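Side-chain contacts in cellulose-binding protein (Saccharophagus degradans, PDB 2YHG), which is probably a carbohydrate-active hydrolase linked to polysaccharide binding, seen here as the nucleoside hydrolase-like and C-terminal part of a longer chain: residues Thr35-Asp40 and Ala77-Ile82; Val48-Met53 and Tyr57-Ile62; Ile62-Gly67 and Lys71-Thr76. One frame throughout, in Å; residues are numbered along the deposited sequence.

Contact 1 (Thr35-Asp40 and Ala77-Ile82); sequences TDMGAD and AYVDRI. With CA (calcium ion), chain B.
One face of the Tyr-78 ring carries the backbone of Gly-38, whose N stands 3.7 Å above the ring plane, offset toward the rim, while CB of Met-37 reaches CD2 of Tyr-78 obliquely. The arrangement is a Met-aromatic contact between the calcium-binding loop after strand 30-35 and helix 77-93 of the nucleoside hydrolase-like domain. SD of Met-37 lies 5.2 Å from the centroid of the Tyr-78 ring, 43° off the ring normal. A bend at chi2 (-77°) turns the Met-37 chain so that SD passes CB of Tyr-78 and CE ends 4.1 Å from CG2 of Val-79, the two side chains crossing at about a right angle. A type II turn from Asp-36 to Ala-39 bends the loop and brings the backbone of Gly-38 against the ring; the CA of Gly-38 sits 3.5 Å from CE2 of Tyr-78. Asp-36 binds the calcium ion together with Asp-43, the carbonyl O of Trp-151 and Asp-244. Met-37 also packs on Asp-43, linking the hydrophobic contact with the metal site. Asp-36 bonds the calcium through OD1 at 2.6 Å, while its OD2 probably accepts a hydrogen bond from a calcium-bound water.

Contact 2 (Val48-Met53 and Tyr57-Ile62); sequences VRQLVM and YDLEGI
The end of helix 42-52 packs across strand 58-64 and the residue before it, and the two backbones come nearest where CA of Met-53 stands 7.6 Å from CA of Tyr-57, just across the short connection between them. Tyr-57 carries most of the contact. Over one face of its ring hangs the amide of Gln-50, with NE2 3.3 Å above the ring plane and offset toward the rim near CD1 and CE1. Amide and ring planes stand 89° apart, so the amide meets the ring upright instead of stacking flat on it. Gln-50 gets there with CG anti to its backbone N (chi1 170°) and a bend at chi2 (67°), which curls the amide from the helix flank onto the tyrosine. Its OE1 is hydrogen-bonded to NE2 of His-33, a bond that helps fix how the amide is turned. At the ring edge, in plane, the carbonyl O of Met-53 sits 3.2 Å from CD1 of Tyr-57. The Met-53 side chain crosses the ring obliquely: CB lies 4.0 Å from CE1 of Tyr-57, and the bend at chi3 leaves CE near OH. That buried hydroxyl is hydrogen-bonded to the carbonyl O of Phe-248. Farther along, Leu-51 and Leu-59 meet loosely, CD2 to CD2, in one of the two conformers of Leu-59. The contact closes the beta-alpha-beta unit of strand 30-35, helix 42-52 and strand 58-64; helices 246-249 and 308-323 pack against Met-53, and helix 77-93 covers Leu-51.

Contact 3 (Ile62-Gly67 and Lys71-Thr76); sequences IITTTG and KSTSNT
Thr-64 holds its methyl CG2 opposite the backbone N, with OG1 at chi1 -69°, and this directs the methyl at the facing loop, where it lies 3.5 Å from the carbonyl O of Asn-75 and 3.7 Å from OG1 of Thr-73. In Thr-66 a different rotation (chi1 60°) places the methyl beside the backbone N and against the carbonyl O of Lys-71, while OG1 bonds to the carbonyl O of Gly-116. Thr-73 sends its own methyl, CG2, to 3.6 Å from the carbonyl O of Thr-65, and the same methyl touches that of Thr-66. Its hydroxyl takes another route across: OG1 of Thr-73 donates to a water at 2.7 Å, and that water donates in turn to the carbonyl O of Thr-65, bridging the two segments. The end of strand 58-64 and the loop that returns toward helix 77-93 run nearly antiparallel here, 168° apart, yet they do not pair as strands; the contact is made largely by threonine methyls, with one bridging water. This is the crossover leaving the strand next to the edge of the parallel, Rossmann-like sheet at the carboxyl end of its strands, the end at which the nearby calcium site is built. Thr-76 stands at the N-cap position of helix 77-93. Its CG2 packs against CB and OG1 of Thr-64, while its OG1 bonds to OD1 of Asp-80, one turn into the helix. At the other end CG of Lys-71 touches the carbonyl O of Gly-67 at 3.5 Å. The extended lysine then reaches Tyr-117 in a cation-pi contact.

Overall arrangement
Contact 2 is wholly buried, its centre about 10 Å from the centre of the chain, whereas contacts 1 and 3, whose centres lie about 8 Å apart, are partly buried and roughly twice as far out. Contacts 2 and 3 share Ile-62 and take opposite ends of strand 58-64; contact 1 adds the loop after the adjacent strand 30-35 and the helix that follows contact 3. Thr-35 of contact 1 pairs through its backbone with Ile-63 and Thr-65 of contact 3, and Ile-82 packs on Leu-51 of contact 2. The chemistry follows the place: an aromatic-amide core in contact 2, methionine and tyrosine beside calcium in contact 1, threonines with a bridging water in contact 3.

Contact 1 (Thr35-Asp40 and Ala77-Ile82)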
loop_
_atom_site.group_PDB
_atom_site.type_symbol
_atom_site.label_atom_id
_atom_site.label_comp_id
_atom_site.label_asym_id
_atom_site.label_seq_id
_atom_site.Cartn_x
_atom_site.Cartn_y
_atom_site.Cartn_z
ATOM N N THR A 35 -11.057 8.016 4.303
ATOM C CA THR A 35 -10.556 9.207 3.615
ATOM C C THR A 35 -11.411 10.421 3.954
ATOM O O THR A 35 -12.667 10.360 3.900
ATOM C CB THR A 35 -10.496 9.001 2.073
ATOM O OG1 THR A 35 -10.340 10.273 1.433
ATOM C CG2 THR A 35 -11.768 8.353 1.500
ATOM N N ASP A 36 -10.753 11.530 4.229
ATOM C CA ASP A 36 -11.409 12.800 4.510
ATOM C C ASP A 36 -11.630 13.614 3.256
ATOM O O ASP A 36 -11.182 14.753 3.133
ATOM C CB ASP A 36 -10.614 13.614 5.534
ATOM C CG ASP A 36 -9.184 13.941 5.045
ATOM O OD1 ASP A 36 -8.620 13.250 4.223
ATOM O OD2 ASP A 36 -8.634 14.976 5.549
ATOM N N MET A 37 -12.377 13.051 2.307
ATOM C CA MET A 37 -12.700 13.731 1.054
ATOM C C MET A 37 -13.203 15.131 1.315
ATOM O O MET A 37 -14.028 15.366 2.195
ATOM C CB MET A 37 -13.765 12.945 0.301
ATOM C CG MET A 37 -13.270 11.629 -0.264
ATOM S SD MET A 37 -12.271 11.904 -1.762
ATOM C CE MET A 37 -11.648 10.204 -2.003
ATOM N N GLY A 38 -12.733 16.049 0.491
ATOM C CA GLY A 38 -13.065 17.471 0.590
ATOM C C GLY A 38 -11.997 18.304 1.260
ATOM O O GLY A 38 -11.988 19.516 1.072
ATOM N N ALA A 39 -11.133 17.714 2.072
ATOM C CA ALA A 39 -10.068 18.476 2.703
ATOM C C ALA A 39 -9.087 19.006 1.683
ATOM O O ALA A 39 -8.540 20.117 1.839
ATOM C CB ALA A 39 -9.328 17.604 3.701
ATOM N N ASP A 40 -8.767 18.193 0.678
ATOM C CA ASP A 40 -7.769 18.543 -0.298
ATOM C C ASP A 40 -7.950 17.625 -1.489
ATOM O O ASP A 40 -8.349 16.467 -1.337
ATOM C CB ASP A 40 -6.383 18.351 0.273
ATOM C CG ASP A 40 -5.305 18.877 -0.642
ATOM O OD1 ASP A 40 -4.977 20.084 -0.544
ATOM O OD2 ASP A 40 -4.782 18.086 -1.457
ATOM N N ALA A 77 -20.492 12.098 -1.792
ATOM C CA ALA A 77 -20.599 12.571 -3.169
ATOM C C ALA A 77 -19.268 12.588 -3.913
ATOM O O ALA A 77 -19.254 12.350 -5.111
ATOM C CB ALA A 77 -21.288 13.923 -3.241
ATOM N N TYR A 78 -18.141 12.892 -3.257
ATOM C CA TYR A 78 -16.854 12.808 -3.962
ATOM C C TYR A 78 -16.589 11.397 -4.498
ATOM O O TYR A 78 -16.230 11.201 -5.650
ATOM C CB TYR A 78 -15.682 13.193 -3.062
ATOM C CG TYR A 78 -15.477 14.668 -2.867
ATOM C CD1 TYR A 78 -14.791 15.414 -3.792
ATOM C CD2 TYR A 78 -15.949 15.301 -1.726
ATOM C CE1 TYR A 78 -14.588 16.814 -3.578
ATOM C CE2 TYR A 78 -15.771 16.656 -1.509
ATOM C CZ TYR A 78 -15.101 17.392 -2.415
ATOM O OH TYR A 78 -14.921 18.742 -2.171
ATOM N N VAL A 79 -16.761 10.412 -3.634
ATOM C CA VAL A 79 -16.544 9.040 -4.020
ATOM C C VAL A 79 -17.575 8.606 -5.074
ATOM O O VAL A 79 -17.218 7.932 -6.039
ATOM C CB VAL A 79 -16.509 8.101 -2.822
ATOM C CG1 VAL A 79 -16.481 6.627 -3.257
ATOM C CG2 VAL A 79 -15.317 8.423 -1.926
ATOM N N ASP A 80 -18.827 9.029 -4.918
ATOM C CA ASP A 80 -19.847 8.660 -5.890
ATOM C C ASP A 80 -19.408 9.087 -7.287
ATOM O O ASP A 80 -19.609 8.374 -8.266
ATOM C CB ASP A 80 -21.162 9.389 -5.567
ATOM C CG ASP A 80 -21.789 9.020 -4.238
ATOM O OD1 ASP A 80 -21.405 8.030 -3.584
ATOM O OD2 ASP A 80 -22.723 9.772 -3.867
ATOM N N ARG A 81 -18.914 10.323 -7.403
ATOM C CA ARG A 81 -18.508 10.895 -8.675
ATOM C C ARG A 81 -17.354 10.108 -9.293
ATOM O O ARG A 81 -17.333 9.808 -10.492
ATOM C CB ARG A 81 -18.127 12.365 -8.440
ATOM C CG ARG A 81 -17.680 13.140 -9.653
ATOM C CD ARG A 81 -17.842 14.639 -9.429
ATOM N NE ARG A 81 -17.188 15.390 -10.478
ATOM C CZ ARG A 81 -15.886 15.588 -10.530
ATOM N NH1 ARG A 81 -15.102 15.159 -9.546
ATOM N NH2 ARG A 81 -15.374 16.227 -11.573
ATOM N N ILE A 82 -16.378 9.743 -8.476
ATOM C CA ILE A 82 -15.237 8.993 -8.942
ATOM C C ILE A 82 -15.667 7.569 -9.352
ATOM O O ILE A 82 -15.195 7.079 -10.379
ATOM C CB ILE A 82 -14.112 9.006 -7.900
ATOM C CG1 ILE A 82 -13.508 10.412 -7.784
ATOM C CG2 ILE A 82 -13.052 7.971 -8.237
ATOM C CD1 ILE A 82 -12.685 10.662 -6.570
HETATM CA CA CA B . -6.321 13.067 3.030
HETATM O O HOH W 1 -6.231 14.955 4.644
HETATM O O HOH W 2 -4.820 15.008 2.251
#

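Contact 2 (Val48-Met53 and Tyr57-Ile62)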
loop_
_atom_site.group_PDB
_atom_site.type_symbol
_atom_site.label_atom_id
_atom_site.label_comp_id
_atom_site.label_asym_id
_atom_site.label_seq_id
_atom_site.Cartn_x
_atom_site.Cartn_y
_atom_site.Cartn_z
ATOM N N VAL A 48 -8.398 7.724 -7.531
ATOM C CA VAL A 48 -8.302 7.369 -8.946
ATOM C C VAL A 48 -7.163 6.378 -9.180
ATOM O O VAL A 48 -7.351 5.368 -9.866
ATOM C CB VAL A 48 -8.153 8.636 -9.808
ATOM C CG1 VAL A 48 -7.785 8.243 -11.257
ATOM C CG2 VAL A 48 -9.454 9.465 -9.779
ATOM N N ARG A 49 -5.988 6.653 -8.622
ATOM C CA ARG A 49 -4.879 5.717 -8.796
ATOM C C ARG A 49 -5.209 4.353 -8.197
ATOM O O ARG A 49 -4.983 3.309 -8.827
ATOM C CB ARG A 49 -3.577 6.243 -8.208
ATOM C CG ARG A 49 -2.411 5.320 -8.544
ATOM C CD ARG A 49 -1.161 5.561 -7.741
ATOM N NE ARG A 49 -0.654 6.936 -7.887
ATOM C CZ ARG A 49 0.385 7.324 -8.605
ATOM N NH1 ARG A 49 1.201 6.463 -9.184
ATOM N NH2 ARG A 49 0.649 8.617 -8.683
ATOM N N GLN A 50 -5.779 4.334 -6.994
ATOM C CA GLN A 50 -6.120 3.055 -6.380
ATOM C C GLN A 50 -7.083 2.290 -7.298
ATOM O O GLN A 50 -6.965 1.054 -7.437
ATOM C CB GLN A 50 -6.725 3.249 -5.002
ATOM C CG GLN A 50 -7.344 2.015 -4.359
ATOM C CD GLN A 50 -6.363 0.913 -3.995
ATOM O OE1 GLN A 50 -6.004 0.772 -2.821
ATOM N NE2 GLN A 50 -5.940 0.128 -4.971
ATOM N N LEU A 51 -8.043 2.959 -7.889
ATOM C CA LEU A 51 -9.020 2.255 -8.724
ATOM C C LEU A 51 -8.400 1.617 -9.954
ATOM O O LEU A 51 -8.750 0.490 -10.286
ATOM C CB LEU A 51 -10.193 3.154 -9.055
ATOM C CG LEU A 51 -11.078 3.498 -7.848
ATOM C CD1 LEU A 51 -12.078 4.557 -8.293
ATOM C CD2 LEU A 51 -11.772 2.303 -7.309
ATOM N N VAL A 52 -7.491 2.299 -10.626
ATOM C CA VAL A 52 -6.866 1.691 -11.812
ATOM C C VAL A 52 -5.813 0.651 -11.444
ATOM O O VAL A 52 -5.362 -0.093 -12.310
ATOM C CB VAL A 52 -6.336 2.726 -12.825
ATOM C CG1 VAL A 52 -7.452 3.635 -13.312
ATOM C CG2 VAL A 52 -5.134 3.508 -12.289
ATOM N N MET A 53 -5.464 0.580 -10.164
ATOM C CA MET A 53 -4.620 -0.474 -9.584
ATOM C C MET A 53 -5.449 -1.571 -8.901
ATOM O O MET A 53 -4.862 -2.488 -8.334
ATOM C CB MET A 53 -3.621 0.142 -8.541
ATOM C CG MET A 53 -2.591 1.085 -9.172
ATOM S SD MET A 53 -1.436 1.779 -7.992
ATOM C CE MET A 53 -0.416 0.348 -7.669
ATOM N N TYR A 57 -5.445 -5.822 -5.742
ATOM C CA TYR A 57 -5.845 -5.787 -4.337
ATOM C C TYR A 57 -7.156 -6.531 -4.166
ATOM O O TYR A 57 -7.908 -6.692 -5.139
ATOM C CB TYR A 57 -6.118 -4.331 -3.885
ATOM C CG TYR A 57 -4.916 -3.422 -3.956
ATOM C CD1 TYR A 57 -4.462 -2.918 -5.147
ATOM C CD2 TYR A 57 -4.229 -3.076 -2.806
ATOM C CE1 TYR A 57 -3.402 -2.053 -5.206
ATOM C CE2 TYR A 57 -3.167 -2.186 -2.846
ATOM C CZ TYR A 57 -2.757 -1.663 -4.040
ATOM O OH TYR A 57 -1.733 -0.760 -4.148
ATOM N N ASP A 58 -7.506 -6.799 -2.915
ATOM C CA ASP A 58 -8.874 -7.020 -2.513
ATOM C C ASP A 58 -9.330 -5.820 -1.704
ATOM O O ASP A 58 -9.175 -5.768 -0.471
ATOM C CB ASP A 58 -9.026 -8.321 -1.744
ATOM C CG ASP A 58 -9.084 -9.521 -2.690
ATOM O OD1 ASP A 58 -9.842 -9.478 -3.684
ATOM O OD2 ASP A 58 -8.358 -10.509 -2.458
ATOM N N LEU A 59 -9.838 -4.826 -2.417
ATOM C CA LEU A 59 -10.354 -3.626 -1.765
ATOM C C LEU A 59 -11.691 -3.993 -1.114
ATOM O O LEU A 59 -12.584 -4.481 -1.788
ATOM C CB LEU A 59 -10.460 -2.495 -2.800
ATOM C CG LEU A 59 -10.979 -1.103 -2.427
ATOM C CD1 LEU A 59 -10.158 -0.459 -1.366
ATOM C CD2 LEU A 59 -11.065 -0.225 -3.657
ATOM N N GLU A 60 -11.837 -3.659 0.157
ATOM C CA GLU A 60 -13.008 -4.058 0.929
ATOM C C GLU A 60 -13.767 -2.890 1.552
ATOM O O GLU A 60 -14.821 -3.067 2.123
ATOM C CB GLU A 60 -12.635 -5.093 2.000
ATOM C CG GLU A 60 -12.183 -6.376 1.376
ATOM C CD GLU A 60 -11.866 -7.499 2.347
ATOM O OE1 GLU A 60 -12.351 -7.473 3.481
ATOM O OE2 GLU A 60 -11.220 -8.512 1.918
ATOM N N GLY A 61 -13.281 -1.662 1.390
ATOM C CA GLY A 61 -14.031 -0.503 1.843
ATOM C C GLY A 61 -13.462 0.787 1.310
ATOM O O GLY A 61 -12.255 0.926 1.220
ATOM N N ILE A 62 -14.350 1.707 0.986
ATOM C CA ILE A 62 -14.010 3.079 0.656
ATOM C C ILE A 62 -14.878 3.949 1.541
ATOM O O ILE A 62 -16.072 4.098 1.284
ATOM C CB ILE A 62 -14.220 3.417 -0.839
ATOM C CG1 ILE A 62 -13.519 2.428 -1.765
ATOM C CG2 ILE A 62 -13.798 4.874 -1.093
ATOM C CD1 ILE A 62 -13.988 2.510 -3.196
#

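Contact 3 (Ile62-Gly67 and Lys71-Thr76)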
loop_
_atom_site.group_PDB
_atom_site.type_symbol
_atom_site.label_atom_id
_atom_site.label_comp_id
_atom_site.label_asym_id
_atom_site.label_seq_id
_atom_site.Cartn_x
_atom_site.Cartn_y
_atom_site.Cartn_z
ATOM N N ILE A 62 -14.350 1.707 0.986
ATOM C CA ILE A 62 -14.010 3.079 0.656
ATOM C C ILE A 62 -14.878 3.949 1.541
ATOM O O ILE A 62 -16.072 4.098 1.284
ATOM C CB ILE A 62 -14.220 3.417 -0.839
ATOM C CG1 ILE A 62 -13.519 2.428 -1.765
ATOM C CG2 ILE A 62 -13.798 4.874 -1.093
ATOM C CD1 ILE A 62 -13.988 2.510 -3.196
ATOM N N ILE A 63 -14.299 4.459 2.627
ATOM C CA ILE A 63 -15.071 5.040 3.701
ATOM C C ILE A 63 -14.811 6.535 3.795
ATOM O O ILE A 63 -13.684 6.943 3.999
ATOM C CB ILE A 63 -14.689 4.356 5.049
ATOM C CG1 ILE A 63 -15.106 2.882 5.031
ATOM C CG2 ILE A 63 -15.329 5.097 6.225
ATOM C CD1 ILE A 63 -14.525 2.049 6.149
ATOM N N THR A 64 -15.858 7.339 3.637
ATOM C CA THR A 64 -15.742 8.781 3.725
ATOM C C THR A 64 -15.887 9.219 5.183
ATOM O O THR A 64 -16.854 8.876 5.859
ATOM C CB THR A 64 -16.851 9.438 2.867
ATOM O OG1 THR A 64 -16.584 9.199 1.483
ATOM C CG2 THR A 64 -16.905 10.952 3.094
ATOM N N THR A 65 -14.922 10.006 5.660
ATOM C CA THR A 65 -14.842 10.371 7.072
ATOM C C THR A 65 -14.100 11.706 7.216
ATOM O O THR A 65 -14.094 12.541 6.300
ATOM C CB THR A 65 -14.234 9.206 7.882
ATOM O OG1 THR A 65 -14.322 9.431 9.288
ATOM C CG2 THR A 65 -12.839 8.890 7.496
ATOM N N THR A 66 -13.549 11.939 8.401
ATOM C CA THR A 66 -13.025 13.220 8.832
ATOM C C THR A 66 -11.533 13.125 9.114
ATOM O O THR A 66 -10.905 12.073 9.102
ATOM C CB THR A 66 -13.761 13.637 10.115
ATOM O OG1 THR A 66 -13.499 12.611 11.066
ATOM C CG2 THR A 66 -15.266 13.848 9.880
ATOM N N GLY A 67 -10.981 14.293 9.421
ATOM C CA GLY A 67 -9.659 14.421 10.035
ATOM C C GLY A 67 -9.482 15.866 10.459
ATOM O O GLY A 67 -10.422 16.654 10.360
ATOM N N LYS A 71 -13.195 18.462 9.674
ATOM C CA LYS A 71 -13.708 17.884 10.904
ATOM C C LYS A 71 -15.138 17.412 10.851
ATOM O O LYS A 71 -15.591 16.762 11.795
ATOM C CB LYS A 71 -13.473 18.828 12.084
ATOM C CG LYS A 71 -12.002 18.962 12.453
ATOM C CD LYS A 71 -11.798 19.717 13.740
ATOM C CE LYS A 71 -10.386 19.594 14.222
ATOM N NZ LYS A 71 -10.181 20.261 15.541
ATOM N N SER A 72 -15.845 17.711 9.774
ATOM C CA SER A 72 -17.225 17.266 9.601
ATOM C C SER A 72 -17.411 16.792 8.164
ATOM O O SER A 72 -16.871 17.395 7.243
ATOM C CB SER A 72 -18.171 18.431 9.905
ATOM O OG SER A 72 -19.532 18.064 9.752
ATOM N N THR A 73 -18.218 15.762 7.994
ATOM C CA THR A 73 -18.601 15.334 6.663
ATOM C C THR A 73 -20.035 14.752 6.735
ATOM O O THR A 73 -20.503 14.403 7.810
ATOM C CB THR A 73 -17.591 14.337 6.113
ATOM O OG1 THR A 73 -17.834 14.179 4.726
ATOM C CG2 THR A 73 -17.587 13.020 6.842
ATOM N N SER A 74 -20.692 14.701 5.588
ATOM C CA SER A 74 -22.106 14.348 5.564
ATOM C C SER A 74 -22.537 13.374 4.487
ATOM O O SER A 74 -23.627 12.849 4.608
ATOM C CB SER A 74 -22.967 15.576 5.474
ATOM O OG SER A 74 -22.722 16.297 4.308
ATOM N N ASN A 75 -21.781 13.176 3.427
ATOM C CA ASN A 75 -22.226 12.300 2.352
ATOM C C ASN A 75 -21.008 11.811 1.581
ATOM O O ASN A 75 -19.874 12.226 1.869
ATOM C CB ASN A 75 -23.211 13.049 1.435
ATOM C CG ASN A 75 -22.586 14.262 0.808
ATOM O OD1 ASN A 75 -21.616 14.125 0.069
ATOM N ND2 ASN A 75 -23.048 15.447 1.171
ATOM N N THR A 76 -21.232 10.890 0.650
ATOM C CA THR A 76 -20.181 10.282 -0.128
ATOM C C THR A 76 -20.063 10.847 -1.554
ATOM O O THR A 76 -19.595 10.165 -2.461
ATOM C CB THR A 76 -20.306 8.735 -0.194
ATOM O OG1 THR A 76 -21.519 8.379 -0.855
ATOM C CG2 THR A 76 -20.278 8.113 1.166
HETATM O O HOH W 3 -15.254 13.707 4.047
#